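Local coordinates for enoyl-CoA hydratase/isomerase family protein (Ruegeria pomeroyi, PDB 3L3S), which belongs to the crotonase superfamily, assembles as a dimer of trimers and probably acts as a hydro-lyase or isomerase on acyl-CoA substrates in fatty acid metabolism, at the interface of chains A and B. Numbering follows the deposited sequence. Chains: chain A/B, Enoyl-CoA hydratase/isomerase family protein.

The interface of chains A and B. Residues chain A 228, 231-232; chain B 94, 97, 121, 150, 153-154.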
loop_
_atom_site.group_PDB
_atom_site.type_symbol
_atom_site.label_atom_id
_atom_site.label_comp_id
_atom_site.label_asym_id
_atom_site.label_seq_id
_atom_site.Cartn_x
_atom_site.Cartn_y
_atom_site.Cartn_z
ATOM N N LEU A 228 -12.659 5.174 5.479
ATOM C CA LEU A 228 -13.743 4.501 4.729
ATOM C C LEU A 228 -15.116 5.160 4.704
ATOM O O LEU A 228 -15.634 5.440 3.628
ATOM C CB LEU A 228 -13.917 3.029 5.150
ATOM C CG LEU A 228 -13.642 1.891 4.140
ATOM C CD1 LEU A 228 -14.416 0.656 4.565
ATOM C CD2 LEU A 228 -14.025 2.242 2.706
ATOM N N ALA A 231 -15.155 8.504 2.954
ATOM C CA ALA A 231 -14.918 8.297 1.522
ATOM C C ALA A 231 -16.223 7.894 0.835
ATOM O O ALA A 231 -16.504 8.336 -0.279
ATOM C CB ALA A 231 -13.852 7.240 1.308
ATOM N N TYR A 232 -17.039 7.115 1.551
ATOM C CA TYR A 232 -18.336 6.673 1.056
ATOM C C TYR A 232 -19.346 7.812 1.080
ATOM O O TYR A 232 -20.274 7.816 0.292
ATOM C CB TYR A 232 -18.859 5.455 1.833
ATOM C CG TYR A 232 -18.504 4.114 1.207
ATOM C CD1 TYR A 232 -18.748 3.859 -0.171
ATOM C CD2 TYR A 232 -17.941 3.090 1.978
ATOM C CE1 TYR A 232 -18.433 2.605 -0.760
ATOM C CE2 TYR A 232 -17.622 1.829 1.409
ATOM C CZ TYR A 232 -17.869 1.599 0.042
ATOM O OH TYR A 232 -17.545 0.391 -0.507
ATOM N N SER B 94 -23.859 1.549 -0.368
ATOM C CA SER B 94 -22.719 2.044 0.404
ATOM C C SER B 94 -22.836 1.648 1.867
ATOM O O SER B 94 -21.834 1.298 2.495
ATOM C CB SER B 94 -22.601 3.562 0.294
ATOM O OG SER B 94 -22.163 3.946 -0.996
HETATM N N MSE B 97 -21.852 -2.130 2.048
HETATM C CA MSE B 97 -20.415 -2.279 1.843
HETATM C C MSE B 97 -19.571 -1.790 3.009
HETATM O O MSE B 97 -18.523 -2.366 3.294
HETATM C CB MSE B 97 -19.993 -1.590 0.551
HETATM C CG MSE B 97 -20.710 -2.090 -0.682
HETATM SE SE MSE B 97 -20.362 -3.937 -1.051
HETATM C CE MSE B 97 -21.579 -4.191 -2.560
ATOM N N GLN B 121 -16.687 -4.740 -5.975
ATOM C CA GLN B 121 -16.751 -4.016 -4.700
ATOM C C GLN B 121 -17.123 -4.958 -3.545
ATOM O O GLN B 121 -16.495 -4.908 -2.489
ATOM C CB GLN B 121 -17.777 -2.881 -4.805
ATOM C CG GLN B 121 -18.072 -2.107 -3.526
ATOM C CD GLN B 121 -19.000 -0.926 -3.735
ATOM O OE1 GLN B 121 -19.716 -0.827 -4.741
ATOM N NE2 GLN B 121 -18.984 -0.009 -2.782
ATOM N N THR B 150 -18.134 4.497 -6.636
ATOM C CA THR B 150 -18.351 3.728 -5.404
ATOM C C THR B 150 -17.576 2.401 -5.378
ATOM O O THR B 150 -17.001 2.084 -4.356
ATOM C CB THR B 150 -19.860 3.594 -5.012
ATOM O OG1 THR B 150 -20.643 3.143 -6.124
ATOM C CG2 THR B 150 -20.404 4.915 -4.521
ATOM N N VAL B 153 -13.869 2.684 -4.309
ATOM C CA VAL B 153 -13.626 2.987 -2.896
ATOM C C VAL B 153 -13.105 1.733 -2.185
ATOM O O VAL B 153 -12.024 1.765 -1.597
ATOM C CB VAL B 153 -14.902 3.540 -2.197
ATOM C CG1 VAL B 153 -14.689 3.715 -0.696
ATOM C CG2 VAL B 153 -15.285 4.866 -2.797
ATOM N N ALA B 154 -13.844 0.633 -2.300
ATOM C CA ALA B 154 -13.450 -0.627 -1.680
ATOM C C ALA B 154 -12.236 -1.246 -2.374
ATOM O O ALA B 154 -11.362 -1.792 -1.696
ATOM C CB ALA B 154 -14.615 -1.610 -1.661
#
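The phenol oxygen OH of A:Tyr232 accepts a hydrogen bond from the amide nitrogen NE2 of B:Gln121, 2.7 Å away, with an angle of 155° at the hydrogen. The bond leaves within the plane of the amide; the side chains approach from opposite directions, and the ring and amide planes lie 20° apart, nearly coplanar. B:Gln121 reaches the phenol with an extended chain, its CG anti to the backbone N. Around the same oxygen lie aliphatic groups of chain B: CB of B:Met97, a selenomethionine, approaches OH to 3.3 Å, and the CB methyl of B:Ala154 comes to 3.7 Å. Carbon groups thus flank the hydroxyl beside its bond to the glutamine amide.

B:Val153 covers one face of the ring. Its CG1 methyl sits over the ring centre, 3.8 Å from the centroid, in a CH-pi contact. This branch points away from the backbone N of its own residue (chi1 174°), which also brings it to CD2 of A:Leu228 at 3.8 Å. CG1 of B:Val153 thus packs between the ring face of A:Tyr232 and A:Leu228, one turn earlier on the same helix, with A:Ala231, the residue just before the tyrosine, at the margin. Beyond the opposite face, toward the rim, lies the backbone O of B:Ser94. The serine side chain meets the ring at CD1 of A:Tyr232, with OG of B:Ser94 3.5 Å from that carbon. The backbone O of B:Thr150 stands 3.9 Å from CE1 of A:Tyr232.

A:Tyr232 contributes 97 Å² of the 216 Å² of surface hidden here. It projects from helix 228-243 of chain A into a pocket of chain B built by helices 84-101, 118-124 and 150-155, joining neighbouring subunits within the crotonase trimer.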